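Local coordinates for protein acidocalcisomal pyrophosphatase (Trypanosoma brucei brucei, PDB 5C5V) that probably hydrolyses inorganic pyrophosphate to phosphate with magnesium ions as cofactor, as a soluble family I pyrophosphatase of the acidocalcisome, at residues A[125-130]-A[173-178]; A[97-102]-A[112-117]; A[189-194]-A[293-298]. All blocks are in the same frame, centred on the assembly; numbering follows the deposited sequence.

Overall arrangement
Contact 2 and the first segment of contact 1 share a three-stranded antiparallel sheet, the centres of the two contacts about 9 Å apart, whereas contact 3 lies about 26 Å from contact 1 and about 30 Å from contact 2, centre to centre. Contact 2 pairs strands 94-101 and 110-117; contact 1 starts on the next strand, 123-126, and V126 N probably donates to Y113 O across 2.9 Å to join them. From there the chain turns into helix 128-131, where the W129 side chain comes within about 10 Å of a bound magnesium ion. Contact 3 reaches the imidodiphosphate itself through Y296 and K297. Nearest atoms of contacts 1 and 3 are about 11 Å apart.

Contact 1 of 3, residues A[125-130]-A[173-178]; sequences QVSPWH and SFNPIK
At the N-terminus of the short helix 128-131, S127 holds the N-cap position and joins the capped end to N175 in the loop before strand 177-182. The S127 hydroxyl donates to N175 OD1 (OG to OD1 2.6 Å), meeting a lone pair in the carbonyl plane with a C=O...donor angle of 119°. The same OG accepts a straight bond from H130 N (3.1 Å) and a weak one from W129 N. A chi1 of 167° puts OG anti to the backbone N and beside the carbonyl carbon, from where it meets both the helix N-H groups and N175 OD1. The N175 amide stands steeply to the rings beside it: its ND2 lies at the edge of the W129 indole, 3.8 Å from CE3, and donates to A169 O. H130 CD2 sits 3.2 Å from N175 OD1, while H130 NE2 bonds to G340 O and W129 NE1 to T204 O. Farther along, the Q125 amide stacks over one face of the F174 ring, the planes 19° apart. Q125 CG makes a CH-pi contact 4.0 Å from the ring centroid, and NE2 reaches 3.2 Å from F174 CB. Between these two groups, F174 O receives a CA-H...O contact from S127, and P128 CG lies 3.1 Å from N175 O. This is a classic serine N-cap, opening helix 128-131 against the loop that leads into strand 177-182.

Contact 2 of 3, residues A[97-102]-A[112-117]; sequences VVHEKG and LYFFRD
Strands 94-101 and 110-117 form an antiparallel beta hairpin, and V97 to H99 pair with F114 to L112 across it, the short strand segments running at 147°. Four backbone hydrogen bonds hold the pairing. V97 and F114 exchange two, F114 N to V97 O at 2.8 Å and V97 N to F114 O at 3.0 Å. H99 and L112 exchange the other two, the shorter from L112 N to H99 O at 2.7 Å. V98 and Y113 are the non-hydrogen-bonded pair between them, where CA-H...O contacts run from Y113 CA to V97 O and from V98 CA to L112 O.

Apolar contacts lie on both sides of the sheet. On the side of V98 and Y113, the two side chains run side by side in the same direction, with V98 CG2 3.9 Å from Y113 CE1; the phenol OH beyond bonds to G236 O. On the side of V97, H99, L112 and F114, the beta carbons of V97 and F114 come within 4.2 Å. The K101 and L112 side chains cross at about a right angle, CG to CD1 3.9 Å.

The aromatic contact is an offset edge-to-face pair: the edge of the H99 imidazole turns to the face of the F114 ring, planes at 63°. H99 ND1 lies 3.8 Å from F114 CE2.

Charge enters through R116, which forms two salt bridges, NH1 to E145 of the second subunit and NH2 to E123 of its own chain. V97 also packs on that E145, and F115 on V140 of the same second subunit, which places this end of the hairpin at a subunit interface. V97 CG2 sits over the centre of one face of the R116 guanidinium, 4.0 Å from CZ.

Contact 3 of 3, residues A[189-194]-A[293-298]; sequences YKHGDM and FRVYKI. With 2PN (imidodiphosphoric acid), chain C.
The H191 imidazole lays one face over the backbone N of Y296, with CD2 3.8 Å from Y296 CB, and V295 CG2 comes obliquely to NE2 at 3.5 Å. The Y296 ring carries K297 CG over the centre of one face, while F293 O and O3 of the imidodiphosphate lie at its edge in plane. Y189 meets the same ring obliquely, planes at 82°, its CE1 3.9 Å from Y296 CE1. W292 stacks on Y296 and meets Y189 and H191 edge-to-face. M194 bends at chi2 and chi3 (61° and 62°), and its methyl CE touches F293 CZ at 3.9 Å. No direct hydrogen bond joins the segments; one water does, accepting from H191 N and donating to Y296 O. The Y296 hydroxyl donates to ligand O3 across 2.6 Å, and K297 NZ donates to O2 across 2.8 Å while forming a salt bridge to D251. The extended K297 chain brings its ammonium to the same phosphoryl group. O3 and O2 of P1 are thus each held by one donor: the tyrosine supplies a hydrogen bond, while K297, with R187 and the nearby magnesium ion, probably offsets negative charge.

Contact 1 of 3, residues A[125-130]-A[173-178]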
loop_
_atom_site.group_PDB
_atom_site.type_symbol
_atom_site.label_atom_id
_atom_site.label_comp_id
_atom_site.label_asym_id
_atom_site.label_seq_id
_atom_site.Cartn_x
_atom_site.Cartn_y
_atom_site.Cartn_z
ATOM N N GLN A 125 5.962 -37.704 7.294
ATOM C CA GLN A 125 7.040 -36.734 7.263
ATOM C C GLN A 125 7.482 -36.564 5.819
ATOM O O GLN A 125 7.481 -37.532 5.044
ATOM C CB GLN A 125 8.206 -37.158 8.157
ATOM C CG GLN A 125 9.278 -36.108 8.253
ATOM C CD GLN A 125 10.338 -36.426 9.279
ATOM O OE1 GLN A 125 10.263 -37.429 9.978
ATOM N NE2 GLN A 125 11.346 -35.575 9.362
ATOM N N VAL A 126 7.836 -35.325 5.465
ATOM C CA VAL A 126 8.297 -34.994 4.125
ATOM C C VAL A 126 9.549 -34.130 4.194
ATOM O O VAL A 126 9.952 -33.670 5.270
ATOM C CB VAL A 126 7.231 -34.233 3.311
ATOM C CG1 VAL A 126 5.935 -35.035 3.235
ATOM C CG2 VAL A 126 6.963 -32.859 3.915
ATOM N N SER A 127 10.156 -33.895 3.038
ATOM C CA SER A 127 11.329 -33.039 2.969
ATOM C C SER A 127 10.953 -31.653 2.466
ATOM O O SER A 127 10.342 -31.532 1.412
ATOM C CB SER A 127 12.388 -33.650 2.059
ATOM O OG SER A 127 13.375 -32.673 1.767
ATOM N N PRO A 128 11.314 -30.602 3.218
ATOM C CA PRO A 128 11.027 -29.248 2.731
ATOM C C PRO A 128 11.729 -28.997 1.401
ATOM O O PRO A 128 11.240 -28.270 0.555
ATOM C CB PRO A 128 11.607 -28.354 3.828
ATOM C CG PRO A 128 12.675 -29.171 4.437
ATOM C CD PRO A 128 12.135 -30.575 4.439
ATOM N N TRP A 129 12.880 -29.627 1.224
ATOM C CA TRP A 129 13.642 -29.540 -0.012
ATOM C C TRP A 129 12.958 -30.264 -1.182
ATOM O O TRP A 129 12.752 -29.686 -2.246
ATOM C CB TRP A 129 15.032 -30.120 0.234
ATOM C CG TRP A 129 16.009 -29.958 -0.877
ATOM C CD1 TRP A 129 15.901 -29.138 -1.963
ATOM C CD2 TRP A 129 17.264 -30.638 -1.008
ATOM N NE1 TRP A 129 17.016 -29.259 -2.762
ATOM C CE2 TRP A 129 17.863 -30.184 -2.203
ATOM C CE3 TRP A 129 17.935 -31.591 -0.235
ATOM C CZ2 TRP A 129 19.101 -30.655 -2.644
ATOM C CZ3 TRP A 129 19.156 -32.058 -0.673
ATOM C CH2 TRP A 129 19.731 -31.584 -1.864
ATOM N N HIS A 130 12.592 -31.528 -0.991
ATOM C CA HIS A 130 12.108 -32.307 -2.127
ATOM C C HIS A 130 10.607 -32.236 -2.321
ATOM O O HIS A 130 10.135 -32.330 -3.438
ATOM C CB HIS A 130 12.533 -33.769 -1.994
ATOM C CG HIS A 130 14.002 -33.938 -1.770
ATOM N ND1 HIS A 130 14.944 -33.361 -2.591
ATOM C CD2 HIS A 130 14.687 -34.604 -0.812
ATOM C CE1 HIS A 130 16.151 -33.664 -2.149
ATOM N NE2 HIS A 130 16.023 -34.411 -1.069
ATOM N N SER A 173 18.095 -37.331 6.460
ATOM C CA SER A 173 16.811 -37.820 5.954
ATOM C C SER A 173 15.681 -36.855 6.259
ATOM O O SER A 173 15.542 -36.409 7.398
ATOM C CB SER A 173 16.467 -39.187 6.561
ATOM O OG SER A 173 17.441 -40.154 6.232
ATOM N N PHE A 174 14.876 -36.567 5.237
ATOM C CA PHE A 174 13.726 -35.681 5.335
ATOM C C PHE A 174 14.179 -34.205 5.445
ATOM O O PHE A 174 13.348 -33.310 5.543
ATOM C CB PHE A 174 12.821 -36.082 6.516
ATOM C CG PHE A 174 12.163 -37.449 6.351
ATOM C CD1 PHE A 174 11.134 -37.638 5.438
ATOM C CD2 PHE A 174 12.582 -38.537 7.110
ATOM C CE1 PHE A 174 10.531 -38.911 5.273
ATOM C CE2 PHE A 174 11.993 -39.811 6.959
ATOM C CZ PHE A 174 10.966 -39.996 6.043
ATOM N N ASN A 175 15.498 -33.986 5.421
ATOM C CA ASN A 175 16.103 -32.665 5.301
ATOM C C ASN A 175 15.478 -31.614 6.214
ATOM O O ASN A 175 15.050 -30.558 5.762
ATOM C CB ASN A 175 16.036 -32.196 3.850
ATOM C CG ASN A 175 16.498 -33.257 2.885
ATOM O OD1 ASN A 175 15.713 -33.765 2.098
ATOM N ND2 ASN A 175 17.768 -33.612 2.955
ATOM N N PRO A 176 15.406 -31.920 7.510
ATOM C CA PRO A 176 14.878 -30.935 8.441
ATOM C C PRO A 176 15.743 -29.679 8.461
ATOM O O PRO A 176 16.895 -29.709 8.024
ATOM C CB PRO A 176 14.933 -31.663 9.782
ATOM C CG PRO A 176 16.034 -32.670 9.615
ATOM C CD PRO A 176 15.886 -33.131 8.199
ATOM N N ILE A 177 15.189 -28.579 8.950
ATOM C CA ILE A 177 16.007 -27.397 9.148
ATOM C C ILE A 177 16.780 -27.515 10.451
ATOM O O ILE A 177 16.250 -27.920 11.484
ATOM C CB ILE A 177 15.172 -26.136 9.142
ATOM C CG1 ILE A 177 14.811 -25.791 7.697
ATOM C CG2 ILE A 177 15.950 -24.998 9.769
ATOM C CD1 ILE A 177 13.778 -24.687 7.571
ATOM N N LYS A 178 18.059 -27.189 10.376
ATOM C CA LYS A 178 18.907 -27.160 11.554
ATOM C C LYS A 178 19.757 -25.893 11.569
ATOM O O LYS A 178 19.793 -25.131 10.589
ATOM C CB LYS A 178 19.803 -28.393 11.602
ATOM C CG LYS A 178 20.926 -28.368 10.592
ATOM C CD LYS A 178 21.767 -29.634 10.703
ATOM C CE LYS A 178 23.081 -29.513 9.949
ATOM N NZ LYS A 178 24.160 -30.309 10.610
#

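Contact 2 of 3, residues A[97-102]-A[112-117]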
loop_
_atom_site.group_PDB
_atom_site.type_symbol
_atom_site.label_atom_id
_atom_site.label_comp_id
_atom_site.label_asym_id
_atom_site.label_seq_id
_atom_site.Cartn_x
_atom_site.Cartn_y
_atom_site.Cartn_z
ATOM N N VAL A 97 2.718 -29.156 7.695
ATOM C CA VAL A 97 2.740 -29.078 9.148
ATOM C C VAL A 97 4.186 -29.033 9.605
ATOM O O VAL A 97 5.029 -29.769 9.085
ATOM C CB VAL A 97 2.019 -30.264 9.803
ATOM C CG1 VAL A 97 2.085 -30.142 11.318
ATOM C CG2 VAL A 97 0.565 -30.318 9.345
ATOM N N VAL A 98 4.482 -28.151 10.553
ATOM C CA VAL A 98 5.845 -27.977 11.031
ATOM C C VAL A 98 5.951 -28.338 12.512
ATOM O O VAL A 98 5.133 -27.912 13.327
ATOM C CB VAL A 98 6.337 -26.538 10.817
ATOM C CG1 VAL A 98 7.752 -26.407 11.281
ATOM C CG2 VAL A 98 6.267 -26.169 9.349
ATOM N N HIS A 99 6.916 -29.181 12.855
ATOM C CA HIS A 99 7.156 -29.493 14.257
ATOM C C HIS A 99 8.603 -29.221 14.646
ATOM O O HIS A 99 9.521 -29.558 13.902
ATOM C CB HIS A 99 6.791 -30.943 14.549
ATOM C CG HIS A 99 5.328 -31.151 14.776
ATOM N ND1 HIS A 99 4.669 -32.299 14.392
ATOM C CD2 HIS A 99 4.399 -30.363 15.374
ATOM C CE1 HIS A 99 3.392 -32.199 14.717
ATOM N NE2 HIS A 99 3.202 -31.035 15.315
ATOM N N GLU A 100 8.795 -28.641 15.827
ATOM C CA GLU A 100 10.125 -28.426 16.362
ATOM C C GLU A 100 10.519 -29.564 17.294
ATOM O O GLU A 100 9.692 -30.112 18.011
ATOM C CB GLU A 100 10.188 -27.091 17.106
ATOM C CG GLU A 100 9.761 -25.903 16.266
ATOM C CD GLU A 100 9.660 -24.625 17.070
ATOM O OE1 GLU A 100 8.689 -24.499 17.860
ATOM O OE2 GLU A 100 10.548 -23.755 16.936
ATOM N N LYS A 101 11.796 -29.919 17.256
ATOM C CA LYS A 101 12.421 -30.752 18.270
ATOM C C LYS A 101 13.491 -29.896 18.940
ATOM O O LYS A 101 14.530 -29.625 18.330
ATOM C CB LYS A 101 13.027 -32.005 17.651
ATOM C CG LYS A 101 12.036 -32.880 16.907
ATOM C CD LYS A 101 11.027 -33.512 17.856
ATOM C CE LYS A 101 10.046 -34.391 17.094
ATOM N NZ LYS A 101 9.139 -35.194 17.980
ATOM N N GLY A 102 13.211 -29.424 20.161
ATOM C CA GLY A 102 14.082 -28.481 20.874
ATOM C C GLY A 102 15.457 -29.081 21.043
ATOM O O GLY A 102 15.636 -30.265 20.718
ATOM N N LEU A 112 11.019 -29.961 11.640
ATOM C CA LEU A 112 10.553 -31.058 10.808
ATOM C C LEU A 112 9.284 -30.687 10.063
ATOM O O LEU A 112 8.468 -29.917 10.572
ATOM C CB LEU A 112 10.303 -32.316 11.653
ATOM C CG LEU A 112 11.537 -33.045 12.183
ATOM C CD1 LEU A 112 12.320 -32.129 13.099
ATOM C CD2 LEU A 112 11.160 -34.357 12.893
ATOM N N TYR A 113 9.131 -31.253 8.864
ATOM C CA TYR A 113 7.977 -31.007 8.016
ATOM C C TYR A 113 7.156 -32.268 7.787
ATOM O O TYR A 113 7.698 -33.366 7.639
ATOM C CB TYR A 113 8.414 -30.430 6.674
ATOM C CG TYR A 113 8.986 -29.029 6.778
ATOM C CD1 TYR A 113 8.254 -27.918 6.370
ATOM C CD2 TYR A 113 10.261 -28.824 7.287
ATOM C CE1 TYR A 113 8.787 -26.625 6.468
ATOM C CE2 TYR A 113 10.793 -27.567 7.393
ATOM C CZ TYR A 113 10.057 -26.468 6.983
ATOM O OH TYR A 113 10.618 -25.232 7.094
ATOM N N PHE A 114 5.840 -32.100 7.763
ATOM C CA PHE A 114 4.930 -33.191 7.497
ATOM C C PHE A 114 3.868 -32.799 6.489
ATOM O O PHE A 114 3.629 -31.622 6.243
ATOM C CB PHE A 114 4.254 -33.644 8.784
ATOM C CG PHE A 114 5.207 -34.120 9.834
ATOM C CD1 PHE A 114 5.404 -35.479 10.039
ATOM C CD2 PHE A 114 5.905 -33.210 10.622
ATOM C CE1 PHE A 114 6.277 -35.924 11.004
ATOM C CE2 PHE A 114 6.781 -33.654 11.593
ATOM C CZ PHE A 114 6.970 -35.018 11.782
ATOM N N PHE A 115 3.226 -33.807 5.919
ATOM C CA PHE A 115 1.998 -33.616 5.171
ATOM C C PHE A 115 0.878 -34.228 5.975
ATOM O O PHE A 115 1.005 -35.338 6.482
ATOM C CB PHE A 115 2.047 -34.265 3.785
ATOM C CG PHE A 115 2.752 -33.442 2.756
ATOM C CD1 PHE A 115 3.405 -32.280 3.114
ATOM C CD2 PHE A 115 2.744 -33.816 1.428
ATOM C CE1 PHE A 115 4.045 -31.522 2.165
ATOM C CE2 PHE A 115 3.389 -33.053 0.478
ATOM C CZ PHE A 115 4.038 -31.907 0.846
ATOM N N ARG A 116 -0.210 -33.483 6.109
ATOM C CA ARG A 116 -1.450 -34.048 6.600
ATOM C C ARG A 116 -2.413 -34.049 5.432
ATOM O O ARG A 116 -2.824 -32.990 4.970
ATOM C CB ARG A 116 -2.028 -33.227 7.740
ATOM C CG ARG A 116 -3.334 -33.765 8.327
ATOM C CD ARG A 116 -3.733 -32.775 9.384
ATOM N NE ARG A 116 -2.759 -32.780 10.464
ATOM C CZ ARG A 116 -2.607 -31.773 11.312
ATOM N NH1 ARG A 116 -3.336 -30.674 11.153
ATOM N NH2 ARG A 116 -1.683 -31.836 12.274
ATOM N N ASP A 117 -2.733 -35.227 4.922
ATOM C CA ASP A 117 -3.747 -35.350 3.890
ATOM C C ASP A 117 -5.094 -34.948 4.512
ATOM O O ASP A 117 -5.555 -35.587 5.460
ATOM C CB ASP A 117 -3.765 -36.776 3.341
ATOM C CG ASP A 117 -4.640 -36.927 2.119
ATOM O OD1 ASP A 117 -4.161 -37.529 1.143
ATOM O OD2 ASP A 117 -5.802 -36.474 2.126
#

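Contact 3 of 3, residues A[189-194]-A[293-298]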
loop_
_atom_site.group_PDB
_atom_site.type_symbol
_atom_site.label_atom_id
_atom_site.label_comp_id
_atom_site.label_asym_id
_atom_site.label_seq_id
_atom_site.Cartn_x
_atom_site.Cartn_y
_atom_site.Cartn_z
ATOM N N TYR A 189 25.732 -15.305 12.569
ATOM C CA TYR A 189 26.458 -14.318 11.785
ATOM C C TYR A 189 27.237 -13.387 12.702
ATOM O O TYR A 189 26.679 -12.811 13.635
ATOM C CB TYR A 189 25.516 -13.484 10.936
ATOM C CG TYR A 189 24.903 -14.189 9.772
ATOM C CD1 TYR A 189 25.658 -15.028 8.964
ATOM C CD2 TYR A 189 23.566 -13.990 9.454
ATOM C CE1 TYR A 189 25.090 -15.654 7.887
ATOM C CE2 TYR A 189 22.991 -14.612 8.382
ATOM C CZ TYR A 189 23.751 -15.444 7.602
ATOM O OH TYR A 189 23.176 -16.058 6.517
ATOM N N LYS A 190 28.521 -13.230 12.430
ATOM C CA LYS A 190 29.329 -12.314 13.211
ATOM C C LYS A 190 29.194 -10.894 12.665
ATOM O O LYS A 190 29.200 -9.923 13.427
ATOM C CB LYS A 190 30.784 -12.762 13.202
ATOM C CG LYS A 190 31.673 -11.997 14.130
ATOM C CD LYS A 190 33.052 -12.635 14.152
ATOM C CE LYS A 190 34.074 -11.750 14.841
ATOM N NZ LYS A 190 35.443 -12.309 14.632
ATOM N N HIS A 191 29.024 -10.785 11.351
ATOM C CA HIS A 191 28.993 -9.496 10.665
ATOM C C HIS A 191 27.854 -8.595 11.115
ATOM O O HIS A 191 28.006 -7.380 11.195
ATOM C CB HIS A 191 28.895 -9.715 9.156
ATOM C CG HIS A 191 28.843 -8.450 8.357
ATOM N ND1 HIS A 191 29.793 -7.456 8.468
ATOM C CD2 HIS A 191 27.958 -8.024 7.421
ATOM C CE1 HIS A 191 29.492 -6.467 7.642
ATOM N NE2 HIS A 191 28.392 -6.793 6.987
ATOM N N GLY A 192 26.707 -9.209 11.391
ATOM C CA GLY A 192 25.517 -8.491 11.803
ATOM C C GLY A 192 24.284 -9.328 11.518
ATOM O O GLY A 192 24.392 -10.500 11.148
ATOM N N ASP A 193 23.112 -8.731 11.676
ATOM C CA ASP A 193 21.885 -9.430 11.355
ATOM C C ASP A 193 21.626 -9.460 9.849
ATOM O O ASP A 193 22.041 -8.560 9.098
ATOM C CB ASP A 193 20.694 -8.798 12.075
ATOM C CG ASP A 193 20.812 -8.895 13.575
ATOM O OD1 ASP A 193 20.638 -10.016 14.096
ATOM O OD2 ASP A 193 21.081 -7.868 14.239
ATOM N N MET A 194 20.963 -10.532 9.428
ATOM C CA MET A 194 20.376 -10.640 8.106
ATOM C C MET A 194 19.193 -9.690 8.114
ATOM O O MET A 194 18.355 -9.763 9.007
ATOM C CB MET A 194 19.957 -12.096 7.816
ATOM C CG MET A 194 19.137 -12.323 6.549
ATOM S SD MET A 194 20.012 -11.828 5.057
ATOM C CE MET A 194 21.411 -12.951 5.111
ATOM N N PHE A 293 26.552 -9.409 1.441
ATOM C CA PHE A 293 27.050 -10.714 0.999
ATOM C C PHE A 293 28.491 -10.638 0.535
ATOM O O PHE A 293 29.208 -11.641 0.580
ATOM C CB PHE A 293 26.171 -11.303 -0.107
ATOM C CG PHE A 293 24.913 -11.928 0.406
ATOM C CD1 PHE A 293 24.975 -13.001 1.291
ATOM C CD2 PHE A 293 23.674 -11.451 0.023
ATOM C CE1 PHE A 293 23.824 -13.580 1.791
ATOM C CE2 PHE A 293 22.518 -12.025 0.518
ATOM C CZ PHE A 293 22.595 -13.092 1.406
ATOM N N ARG A 294 28.929 -9.446 0.127
ATOM C CA ARG A 294 30.312 -9.278 -0.293
ATOM C C ARG A 294 31.254 -9.460 0.889
ATOM O O ARG A 294 32.247 -10.185 0.787
ATOM C CB ARG A 294 30.549 -7.897 -0.920
ATOM C CG ARG A 294 31.978 -7.730 -1.469
ATOM C CD ARG A 294 32.257 -6.336 -2.032
ATOM N NE ARG A 294 32.360 -5.341 -0.972
ATOM C CZ ARG A 294 33.495 -5.044 -0.341
ATOM N NH1 ARG A 294 34.633 -5.652 -0.671
ATOM N NH2 ARG A 294 33.499 -4.130 0.616
ATOM N N VAL A 295 30.913 -8.860 2.029
ATOM C CA VAL A 295 31.871 -8.748 3.125
ATOM C C VAL A 295 31.594 -9.605 4.360
ATOM O O VAL A 295 32.455 -9.682 5.242
ATOM C CB VAL A 295 31.967 -7.279 3.634
ATOM C CG1 VAL A 295 32.223 -6.326 2.487
ATOM C CG2 VAL A 295 30.698 -6.875 4.393
ATOM N N TYR A 296 30.428 -10.252 4.443
ATOM C CA TYR A 296 29.998 -10.784 5.742
ATOM C C TYR A 296 30.911 -11.853 6.338
ATOM O O TYR A 296 30.968 -11.990 7.548
ATOM C CB TYR A 296 28.553 -11.310 5.666
ATOM C CG TYR A 296 28.310 -12.633 4.946
ATOM C CD1 TYR A 296 27.779 -13.723 5.629
ATOM C CD2 TYR A 296 28.556 -12.772 3.583
ATOM C CE1 TYR A 296 27.515 -14.943 4.975
ATOM C CE2 TYR A 296 28.316 -13.989 2.920
ATOM C CZ TYR A 296 27.785 -15.062 3.623
ATOM O OH TYR A 296 27.538 -16.240 2.980
ATOM N N LYS A 297 31.657 -12.578 5.513
ATOM C CA LYS A 297 32.515 -13.632 6.051
ATOM C C LYS A 297 33.927 -13.157 6.399
ATOM O O LYS A 297 34.692 -13.892 7.019
ATOM C CB LYS A 297 32.597 -14.811 5.068
ATOM C CG LYS A 297 31.308 -15.645 4.989
ATOM C CD LYS A 297 31.429 -16.783 3.971
ATOM C CE LYS A 297 30.106 -17.547 3.813
ATOM N NZ LYS A 297 30.191 -18.716 2.875
ATOM N N ILE A 298 34.266 -11.933 6.009
ATOM C CA ILE A 298 35.612 -11.414 6.226
ATOM C C ILE A 298 35.944 -11.345 7.713
ATOM O O ILE A 298 37.042 -11.713 8.126
ATOM C CB ILE A 298 35.797 -10.023 5.588
ATOM C CG1 ILE A 298 35.753 -10.137 4.065
ATOM C CG2 ILE A 298 37.120 -9.418 6.022
ATOM C CD1 ILE A 298 35.841 -8.810 3.340
HETATM P P1 2PN C . 26.663 -19.557 3.589
HETATM O O1 2PN C . 26.906 -20.820 4.456
HETATM O O2 2PN C . 27.578 -19.642 2.338
HETATM O O3 2PN C . 26.913 -18.291 4.456
HETATM N N1 2PN C . 25.088 -19.506 3.154
HETATM P P2 2PN C . 24.384 -20.524 2.080
HETATM O O4 2PN C . 24.642 -22.021 2.482
HETATM O O5 2PN C . 25.027 -20.261 0.733
HETATM O O6 2PN C . 22.941 -20.274 2.027
HETATM O O HOH W 1 29.214 -13.211 9.478
#